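Local coordinates for protein glucose-6-phosphate 1-dehydrogenase (Kluyveromyces lactis, PDB 7E6I) that probably catalyses the NADP-dependent oxidation of glucose 6-phosphate to 6-phosphogluconolactone, the rate-limiting first step of the oxidative pentose phosphate pathway, at residues K24-L38 against W410-L423. Numbering follows the deposited sequence.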
ATOM      1  N   LYS A  24     -10.979  -1.656 -10.580  1.00 46.94           N
ATOM      2  CA  LYS A  24      -9.539  -1.504 -10.392  1.00 44.63           C
ATOM      3  C   LYS A  24      -8.728  -2.458 -11.260  1.00 42.55           C
ATOM      4  O   LYS A  24      -7.836  -2.019 -11.995  1.00 41.86           O
ATOM      5  CB  LYS A  24      -9.174  -1.690  -8.921  1.00 44.01           C
ATOM      6  CG  LYS A  24      -9.817  -0.657  -8.010  1.00 48.34           C
ATOM      7  CD  LYS A  24      -8.868   0.501  -7.747  1.00 51.75           C
ATOM      8  CE  LYS A  24      -9.549   1.637  -6.997  1.00 53.84           C
ATOM      9  NZ  LYS A  24      -8.536   2.500  -6.319  1.00 56.56           N
ATOM     10  N   THR A  25      -9.018  -3.761 -11.187  1.00 40.29           N
ATOM     11  CA  THR A  25      -8.182  -4.722 -11.900  1.00 39.25           C
ATOM     12  C   THR A  25      -8.297  -4.539 -13.407  1.00 42.75           C
ATOM     13  O   THR A  25      -7.287  -4.350 -14.099  1.00 43.73           O
ATOM     14  CB  THR A  25      -8.549  -6.152 -11.510  1.00 38.03           C
ATOM     15  OG1 THR A  25      -8.837  -6.207 -10.109  1.00 37.99           O
ATOM     16  CG2 THR A  25      -7.396  -7.102 -11.843  1.00 34.65           C
ATOM     17  N   PHE A  26      -9.519  -4.584 -13.932  1.00 40.97           N
ATOM     18  CA  PHE A  26      -9.703  -4.434 -15.369  1.00 42.35           C
ATOM     19  C   PHE A  26      -9.321  -3.033 -15.834  1.00 44.05           C
ATOM     20  O   PHE A  26      -8.646  -2.903 -16.866  1.00 42.00           O
ATOM     21  CB  PHE A  26     -11.135  -4.797 -15.768  1.00 42.00           C
ATOM     22  CG  PHE A  26     -11.326  -6.271 -15.960  1.00 43.62           C
ATOM     23  CD1 PHE A  26     -11.048  -6.864 -17.183  1.00 46.18           C
ATOM     24  CD2 PHE A  26     -11.708  -7.079 -14.897  1.00 42.68           C
ATOM     25  CE1 PHE A  26     -11.194  -8.237 -17.356  1.00 45.72           C
ATOM     26  CE2 PHE A  26     -11.854  -8.447 -15.061  1.00 42.90           C
ATOM     27  CZ  PHE A  26     -11.596  -9.024 -16.294  1.00 44.86           C
ATOM     28  N   PRO A  27      -9.700  -1.963 -15.122  1.00 42.16           N
ATOM     29  CA  PRO A  27      -9.189  -0.644 -15.527  1.00 44.81           C
ATOM     30  C   PRO A  27      -7.668  -0.571 -15.546  1.00 45.33           C
ATOM     31  O   PRO A  27      -7.096   0.099 -16.420  1.00 43.42           O
ATOM     32  CB  PRO A  27      -9.816   0.303 -14.494  1.00 45.22           C
ATOM     33  CG  PRO A  27     -11.080  -0.375 -14.102  1.00 43.95           C
ATOM     34  CD  PRO A  27     -10.746  -1.837 -14.088  1.00 42.15           C
ATOM     35  N   ALA A  28      -6.990  -1.262 -14.622  1.00 44.64           N
ATOM     36  CA  ALA A  28      -5.531  -1.247 -14.634  1.00 43.43           C
ATOM     37  C   ALA A  28      -4.987  -2.018 -15.827  1.00 41.87           C
ATOM     38  O   ALA A  28      -4.016  -1.590 -16.463  1.00 41.79           O
ATOM     39  CB  ALA A  28      -4.970  -1.821 -13.330  1.00 40.73           C
ATOM     40  N   LEU A  29      -5.582  -3.174 -16.125  1.00 41.75           N
ATOM     41  CA  LEU A  29      -5.174  -3.920 -17.308  1.00 43.20           C
ATOM     42  C   LEU A  29      -5.328  -3.073 -18.559  1.00 43.47           C
ATOM     43  O   LEU A  29      -4.483  -3.123 -19.458  1.00 44.83           O
ATOM     44  CB  LEU A  29      -5.995  -5.198 -17.444  1.00 40.90           C
ATOM     45  CG  LEU A  29      -5.503  -6.389 -16.643  1.00 40.25           C
ATOM     46  CD1 LEU A  29      -6.507  -7.528 -16.736  1.00 40.61           C
ATOM     47  CD2 LEU A  29      -4.164  -6.810 -17.173  1.00 39.11           C
ATOM     48  N   PHE A  30      -6.395  -2.277 -18.629  1.00 43.34           N
ATOM     49  CA  PHE A  30      -6.608  -1.448 -19.807  1.00 47.33           C
ATOM     50  C   PHE A  30      -5.553  -0.355 -19.905  1.00 47.82           C
ATOM     51  O   PHE A  30      -4.969  -0.137 -20.972  1.00 48.88           O
ATOM     52  CB  PHE A  30      -8.005  -0.837 -19.789  1.00 50.36           C
ATOM     53  CG  PHE A  30      -8.198   0.216 -20.834  1.00 53.64           C
ATOM     54  CD1 PHE A  30      -8.047  -0.096 -22.184  1.00 53.33           C
ATOM     55  CD2 PHE A  30      -8.486   1.524 -20.473  1.00 52.93           C
ATOM     56  CE1 PHE A  30      -8.204   0.876 -23.159  1.00 53.50           C
ATOM     57  CE2 PHE A  30      -8.644   2.500 -21.436  1.00 55.15           C
ATOM     58  CZ  PHE A  30      -8.505   2.177 -22.786  1.00 57.01           C
ATOM     59  N   GLY A  31      -5.301   0.345 -18.796  1.00 47.94           N
ATOM     60  CA  GLY A  31      -4.279   1.379 -18.798  1.00 47.41           C
ATOM     61  C   GLY A  31      -2.944   0.874 -19.298  1.00 45.41           C
ATOM     62  O   GLY A  31      -2.287   1.525 -20.108  1.00 49.25           O
ATOM     63  N   LEU A  32      -2.527  -0.299 -18.825  1.00 42.65           N
ATOM     64  CA  LEU A  32      -1.317  -0.917 -19.345  1.00 43.39           C
ATOM     65  C   LEU A  32      -1.426  -1.146 -20.848  1.00 49.98           C
ATOM     66  O   LEU A  32      -0.460  -0.912 -21.590  1.00 48.18           O
ATOM     67  CB  LEU A  32      -1.060  -2.235 -18.621  1.00 43.39           C
ATOM     68  CG  LEU A  32      -0.370  -2.173 -17.260  1.00 39.05           C
ATOM     69  CD1 LEU A  32      -0.442  -3.532 -16.565  1.00 38.20           C
ATOM     70  CD2 LEU A  32       1.060  -1.756 -17.433  1.00 40.70           C
ATOM     71  N   TYR A  33      -2.601  -1.591 -21.319  1.00 48.21           N
ATOM     72  CA  TYR A  33      -2.782  -1.834 -22.750  1.00 51.10           C
ATOM     73  C   TYR A  33      -2.796  -0.521 -23.523  1.00 50.95           C
ATOM     74  O   TYR A  33      -2.099  -0.372 -24.537  1.00 48.22           O
ATOM     75  CB  TYR A  33      -4.074  -2.625 -23.004  1.00 51.11           C
ATOM     76  CG  TYR A  33      -4.350  -2.837 -24.481  1.00 55.52           C
ATOM     77  CD1 TYR A  33      -3.736  -3.875 -25.180  1.00 57.32           C
ATOM     78  CD2 TYR A  33      -5.202  -1.989 -25.188  1.00 56.50           C
ATOM     79  CE1 TYR A  33      -3.973  -4.069 -26.541  1.00 55.61           C
ATOM     80  CE2 TYR A  33      -5.437  -2.173 -26.548  1.00 59.94           C
ATOM     81  CZ  TYR A  33      -4.820  -3.217 -27.212  1.00 58.75           C
ATOM     82  OH  TYR A  33      -5.046  -3.417 -28.553  1.00 63.69           O
ATOM     83  N   ARG A  34      -3.572   0.450 -23.034  1.00 49.53           N
ATOM     84  CA  ARG A  34      -3.735   1.727 -23.715  1.00 49.16           C
ATOM     85  C   ARG A  34      -2.401   2.426 -23.938  1.00 52.12           C
ATOM     86  O   ARG A  34      -2.202   3.080 -24.968  1.00 50.32           O
ATOM     87  CB  ARG A  34      -4.683   2.595 -22.896  1.00 48.28           C
ATOM     88  CG  ARG A  34      -4.785   4.025 -23.316  1.00 52.57           C
ATOM     89  CD  ARG A  34      -5.381   4.868 -22.197  1.00 55.61           C
ATOM     90  NE  ARG A  34      -4.402   5.108 -21.141  1.00 57.29           N
ATOM     91  CZ  ARG A  34      -4.670   5.094 -19.841  1.00 55.15           C
ATOM     92  NH1 ARG A  34      -5.901   4.853 -19.402  1.00 53.92           N
ATOM     93  NH2 ARG A  34      -3.698   5.321 -18.973  1.00 54.06           N
ATOM     94  N   GLU A  35      -1.466   2.281 -23.006  1.00 52.38           N
ATOM     95  CA  GLU A  35      -0.161   2.905 -23.128  1.00 48.24           C
ATOM     96  C   GLU A  35       0.879   1.960 -23.713  1.00 48.06           C
ATOM     97  O   GLU A  35       2.072   2.270 -23.695  1.00 48.83           O
ATOM     98  CB  GLU A  35       0.280   3.435 -21.768  1.00 49.32           C
ATOM     99  CG  GLU A  35      -0.789   4.290 -21.089  1.00 51.52           C
ATOM    100  CD  GLU A  35      -0.838   5.714 -21.629  1.00 53.83           C
ATOM    101  OE1 GLU A  35      -1.750   6.471 -21.227  1.00 51.84           O
ATOM    102  OE2 GLU A  35       0.044   6.078 -22.444  1.00 54.64           O
ATOM    103  N   GLY A  36       0.459   0.819 -24.241  1.00 49.07           N
ATOM    104  CA  GLY A  36       1.387  -0.013 -24.975  1.00 46.86           C
ATOM    105  C   GLY A  36       2.233  -0.931 -24.134  1.00 46.19           C
ATOM    106  O   GLY A  36       3.288  -1.371 -24.591  1.00 47.52           O
ATOM    107  N   TYR A  37       1.795  -1.260 -22.921  1.00 46.71           N
ATOM    108  CA  TYR A  37       2.561  -2.137 -22.046  1.00 45.14           C
ATOM    109  C   TYR A  37       1.860  -3.459 -21.781  1.00 48.68           C
ATOM    110  O   TYR A  37       2.308  -4.221 -20.915  1.00 48.86           O
ATOM    111  CB  TYR A  37       2.870  -1.425 -20.733  1.00 44.51           C
ATOM    112  CG  TYR A  37       3.891  -0.337 -20.915  1.00 46.14           C
ATOM    113  CD1 TYR A  37       5.248  -0.638 -20.939  1.00 46.05           C
ATOM    114  CD2 TYR A  37       3.503   0.988 -21.081  1.00 44.43           C
ATOM    115  CE1 TYR A  37       6.193   0.351 -21.106  1.00 46.28           C
ATOM    116  CE2 TYR A  37       4.438   1.986 -21.257  1.00 45.64           C
ATOM    117  CZ  TYR A  37       5.785   1.665 -21.271  1.00 48.96           C
ATOM    118  OH  TYR A  37       6.731   2.653 -21.448  1.00 48.64           O
ATOM    119  N   LEU A  38       0.775  -3.753 -22.499  1.00 49.43           N
ATOM    120  CA  LEU A  38       0.128  -5.059 -22.463  1.00 49.90           C
ATOM    121  C   LEU A  38       0.105  -5.616 -23.880  1.00 51.01           C
ATOM    122  O   LEU A  38      -0.487  -5.007 -24.781  1.00 49.25           O
ATOM    123  CB  LEU A  38      -1.290  -4.977 -21.883  1.00 47.68           C
ATOM    124  CG  LEU A  38      -1.896  -6.323 -21.468  1.00 45.14           C
ATOM    125  CD1 LEU A  38      -1.045  -7.035 -20.431  1.00 41.90           C
ATOM    126  CD2 LEU A  38      -3.302  -6.122 -20.951  1.00 46.18           C
ATOM    127  N   TRP A 410       4.102   9.345 -18.526  1.00 59.02           N
ATOM    128  CA  TRP A 410       2.915   8.583 -18.152  1.00 53.74           C
ATOM    129  C   TRP A 410       3.137   8.028 -16.750  1.00 50.70           C
ATOM    130  O   TRP A 410       4.036   7.208 -16.540  1.00 48.68           O
ATOM    131  CB  TRP A 410       2.675   7.481 -19.182  1.00 54.73           C
ATOM    132  CG  TRP A 410       2.136   6.135 -18.718  1.00 49.92           C
ATOM    133  CD1 TRP A 410       2.727   4.895 -18.898  1.00 49.46           C
ATOM    134  CD2 TRP A 410       0.885   5.886 -18.096  1.00 45.95           C
ATOM    135  NE1 TRP A 410       1.925   3.904 -18.383  1.00 45.59           N
ATOM    136  CE2 TRP A 410       0.788   4.485 -17.886  1.00 47.65           C
ATOM    137  CE3 TRP A 410      -0.153   6.705 -17.666  1.00 44.57           C
ATOM    138  CZ2 TRP A 410      -0.305   3.904 -17.283  1.00 46.90           C
ATOM    139  CZ3 TRP A 410      -1.232   6.130 -17.062  1.00 51.45           C
ATOM    140  CH2 TRP A 410      -1.309   4.740 -16.879  1.00 52.99           C
ATOM    141  N   ILE A 411       2.346   8.501 -15.791  1.00 48.22           N
ATOM    142  CA  ILE A 411       2.432   8.030 -14.412  1.00 46.90           C
ATOM    143  C   ILE A 411       1.323   7.013 -14.164  1.00 45.70           C
ATOM    144  O   ILE A 411       0.156   7.388 -13.988  1.00 45.70           O
ATOM    145  CB  ILE A 411       2.348   9.193 -13.409  1.00 50.27           C
ATOM    146  CG1 ILE A 411       3.520  10.161 -13.600  1.00 55.46           C
ATOM    147  CG2 ILE A 411       2.340   8.663 -11.969  1.00 43.51           C
ATOM    148  CD1 ILE A 411       4.821   9.492 -13.950  1.00 52.51           C
ATOM    149  N   PRO A 412       1.647   5.726 -14.132  1.00 44.71           N
ATOM    150  CA  PRO A 412       0.626   4.702 -13.905  1.00 42.83           C
ATOM    151  C   PRO A 412       0.001   4.801 -12.524  1.00 42.68           C
ATOM    152  O   PRO A 412       0.590   5.322 -11.575  1.00 42.66           O
ATOM    153  CB  PRO A 412       1.409   3.394 -14.047  1.00 39.98           C
ATOM    154  CG  PRO A 412       2.801   3.777 -13.729  1.00 42.69           C
ATOM    155  CD  PRO A 412       2.993   5.149 -14.261  1.00 43.26           C
ATOM    156  N   GLU A 413      -1.214   4.270 -12.423  1.00 42.47           N
ATOM    157  CA  GLU A 413      -1.839   4.002 -11.138  1.00 44.80           C
ATOM    158  C   GLU A 413      -1.145   2.834 -10.439  1.00 41.61           C
ATOM    159  O   GLU A 413      -0.451   2.024 -11.064  1.00 36.64           O
ATOM    160  CB  GLU A 413      -3.323   3.678 -11.323  1.00 47.85           C
ATOM    161  CG  GLU A 413      -4.125   4.813 -11.902  1.00 49.96           C
ATOM    162  CD  GLU A 413      -4.727   5.685 -10.828  1.00 61.28           C
ATOM    163  OE1 GLU A 413      -4.315   5.549  -9.650  1.00 65.51           O
ATOM    164  OE2 GLU A 413      -5.604   6.513 -11.161  1.00 69.08           O
ATOM    165  N   ALA A 414      -1.371   2.734  -9.121  1.00 40.15           N
ATOM    166  CA  ALA A 414      -0.717   1.701  -8.322  1.00 36.20           C
ATOM    167  C   ALA A 414      -0.916   0.312  -8.926  1.00 34.19           C
ATOM    168  O   ALA A 414       0.046  -0.431  -9.145  1.00 32.22           O
ATOM    169  CB  ALA A 414      -1.240   1.745  -6.886  1.00 33.65           C
ATOM    170  N   TYR A 415      -2.164  -0.050  -9.218  1.00 34.62           N
ATOM    171  CA  TYR A 415      -2.421  -1.392  -9.719  1.00 34.96           C
ATOM    172  C   TYR A 415      -1.846  -1.603 -11.104  1.00 34.12           C
ATOM    173  O   TYR A 415      -1.451  -2.727 -11.436  1.00 33.77           O
ATOM    174  CB  TYR A 415      -3.914  -1.670  -9.729  1.00 35.50           C
ATOM    175  CG  TYR A 415      -4.441  -1.886  -8.358  1.00 34.79           C
ATOM    176  CD1 TYR A 415      -4.055  -2.995  -7.620  1.00 35.44           C
ATOM    177  CD2 TYR A 415      -5.324  -0.983  -7.792  1.00 41.25           C
ATOM    178  CE1 TYR A 415      -4.530  -3.200  -6.353  1.00 37.58           C
ATOM    179  CE2 TYR A 415      -5.809  -1.176  -6.522  1.00 43.44           C
ATOM    180  CZ  TYR A 415      -5.414  -2.287  -5.808  1.00 43.17           C
ATOM    181  OH  TYR A 415      -5.908  -2.480  -4.539  1.00 49.72           O
ATOM    182  N   GLU A 416      -1.802  -0.558 -11.931  1.00 35.62           N
ATOM    183  CA  GLU A 416      -1.132  -0.676 -13.222  1.00 35.22           C
ATOM    184  C   GLU A 416       0.342  -1.001 -13.033  1.00 32.48           C
ATOM    185  O   GLU A 416       0.862  -1.960 -13.616  1.00 34.88           O
ATOM    186  CB  GLU A 416      -1.317   0.605 -14.033  1.00 37.58           C
ATOM    187  CG  GLU A 416      -2.747   0.753 -14.555  1.00 42.74           C
ATOM    188  CD  GLU A 416      -3.189   2.193 -14.799  1.00 44.84           C
ATOM    189  OE1 GLU A 416      -4.371   2.385 -15.178  1.00 46.32           O
ATOM    190  OE2 GLU A 416      -2.370   3.121 -14.619  1.00 43.14           O
ATOM    191  N   SER A 417       1.025  -0.223 -12.197  1.00 32.22           N
ATOM    192  CA  SER A 417       2.432  -0.476 -11.926  1.00 30.60           C
ATOM    193  C   SER A 417       2.639  -1.879 -11.375  1.00 32.90           C
ATOM    194  O   SER A 417       3.592  -2.576 -11.754  1.00 28.30           O
ATOM    195  CB  SER A 417       2.955   0.579 -10.945  1.00 31.30           C
ATOM    196  OG  SER A 417       4.254   0.266 -10.465  1.00 31.33           O
ATOM    197  N   LEU A 418       1.735  -2.319 -10.496  1.00 31.13           N
ATOM    198  CA  LEU A 418       1.952  -3.568  -9.778  1.00 32.39           C
ATOM    199  C   LEU A 418       1.716  -4.776 -10.675  1.00 33.38           C
ATOM    200  O   LEU A 418       2.468  -5.756 -10.615  1.00 33.51           O
ATOM    201  CB  LEU A 418       1.055  -3.618  -8.544  1.00 31.43           C
ATOM    202  CG  LEU A 418       1.594  -2.812  -7.362  1.00 30.64           C
ATOM    203  CD1 LEU A 418       0.580  -2.739  -6.230  1.00 28.73           C
ATOM    204  CD2 LEU A 418       2.909  -3.392  -6.880  1.00 30.54           C
ATOM    205  N   ILE A 419       0.671  -4.735 -11.503  1.00 31.17           N
ATOM    206  CA  ILE A 419       0.423  -5.838 -12.425  1.00 33.58           C
ATOM    207  C   ILE A 419       1.573  -5.964 -13.414  1.00 34.69           C
ATOM    208  O   ILE A 419       2.070  -7.068 -13.684  1.00 33.38           O
ATOM    209  CB  ILE A 419      -0.927  -5.641 -13.142  1.00 35.68           C
ATOM    210  CG1 ILE A 419      -2.080  -5.924 -12.182  1.00 32.69           C
ATOM    211  CG2 ILE A 419      -1.021  -6.540 -14.366  1.00 33.11           C
ATOM    212  CD1 ILE A 419      -3.429  -5.526 -12.720  1.00 35.48           C
ATOM    213  N   ARG A 420       2.012  -4.831 -13.968  1.00 34.54           N
ATOM    214  CA  ARG A 420       3.222  -4.814 -14.780  1.00 33.92           C
ATOM    215  C   ARG A 420       4.366  -5.552 -14.094  1.00 36.92           C
ATOM    216  O   ARG A 420       4.977  -6.458 -14.682  1.00 37.58           O
ATOM    217  CB  ARG A 420       3.628  -3.377 -15.076  1.00 36.27           C
ATOM    218  CG  ARG A 420       4.868  -3.290 -15.941  1.00 42.56           C
ATOM    219  CD  ARG A 420       4.497  -3.608 -17.358  1.00 46.52           C
ATOM    220  NE  ARG A 420       5.599  -4.088 -18.195  1.00 52.46           N
ATOM    221  CZ  ARG A 420       6.690  -3.392 -18.505  1.00 54.82           C
ATOM    222  NH1 ARG A 420       6.875  -2.158 -18.036  1.00 52.17           N
ATOM    223  NH2 ARG A 420       7.604  -3.942 -19.290  1.00 50.88           N
ATOM    224  N   ASP A 421       4.662  -5.182 -12.838  1.00 32.77           N
ATOM    225  CA  ASP A 421       5.787  -5.793 -12.130  1.00 34.50           C
ATOM    226  C   ASP A 421       5.611  -7.300 -12.004  1.00 35.89           C
ATOM    227  O   ASP A 421       6.585  -8.064 -12.112  1.00 31.97           O
ATOM    228  CB  ASP A 421       5.940  -5.172 -10.745  1.00 34.23           C
ATOM    229  CG  ASP A 421       6.529  -3.781 -10.785  1.00 38.32           C
ATOM    230  OD1 ASP A 421       6.810  -3.282 -11.900  1.00 41.19           O
ATOM    231  OD2 ASP A 421       6.706  -3.184  -9.695  1.00 38.49           O
ATOM    232  N   ALA A 422       4.376  -7.743 -11.749  1.00 35.06           N
ATOM    233  CA  ALA A 422       4.084  -9.170 -11.692  1.00 35.69           C
ATOM    234  C   ALA A 422       4.347  -9.835 -13.042  1.00 36.43           C
ATOM    235  O   ALA A 422       4.974 -10.900 -13.112  1.00 33.71           O
ATOM    236  CB  ALA A 422       2.638  -9.382 -11.244  1.00 30.18           C
ATOM    237  N   LEU A 423       3.879  -9.212 -14.132  1.00 37.38           N
ATOM    238  CA  LEU A 423       4.128  -9.774 -15.457  1.00 37.70           C
ATOM    239  C   LEU A 423       5.623  -9.940 -15.688  1.00 38.51           C
ATOM    240  O   LEU A 423       6.064 -10.953 -16.241  1.00 37.70           O
ATOM    241  CB  LEU A 423       3.490  -8.897 -16.542  1.00 35.14           C
ATOM    242  CG  LEU A 423       1.954  -8.866 -16.556  1.00 32.61           C
ATOM    243  CD1 LEU A 423       1.398  -7.863 -17.549  1.00 30.92           C
ATOM    244  CD2 LEU A 423       1.409 -10.233 -16.865  1.00 34.63           C
TER
HETATM  245  O   HOH W   1      -5.716   4.186 -16.385  1.00 53.42           O
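The side chain of Ile419 packs as a knob into the hole formed on helix 24-34 by Thr25, Ala28, Leu29 and Leu32, where the helix axes of 24-34 and 414-423 pass 8.3 Å apart at -73°. The backbones come closest where Ala28 faces Glu416, CA to CA 4.7 Å; Ala28 CB lies 3.8 Å from Tyr415 CB, and its carbonyl O is 3.3 Å from Glu416 CG. Gly31 has no side chain, which leaves room for Glu416 OE1, 3.8 Å from Gly31 CA; a CB there would collide with it. Leu32, its CG anti to the carbonyl carbon (chi1 -82°), sets CD1 3.8 Å from Ile419 CG2 and CD2 against Arg420 CB. Tyr121 of strand 117-122 also touches Ile419.

Toward solvent the contact passes to flat and charged groups, with Tyr37 exposed and Arg34 still buried. Glu35 CG sits over one face of the Trp410 indole, a CH-pi contact 3.7 Å from the centroid of the five-membered ring, and its carboxylate stacks nearly parallel to the indole; Pro412 N covers the opposite face. Arg34 holds Glu35 OE1 through both NE and NH2 in a salt bridge, while its guanidinium stands almost perpendicular to the indole. An alanine in place of Trp410 would probably leave Glu35 CG and its carboxylate without the indole face they lie on, and open a gap beside Arg34 NH2. Farther out, Tyr37 CD1 lies over the Arg420 guanidinium, 3.7 Å from NH1.

Beside Gly31, Glu416 OE2 accepts a hydrogen bond from the backbone N of Glu413, the N-cap residue, and OE1 is linked through a water to Arg34 NH1, which also bonds Lys66 O. The Rossmann-type coenzyme domain and the C-terminal domain are thus joined here by apolar packing at the centre, with polar coupling between the two helices carried by water.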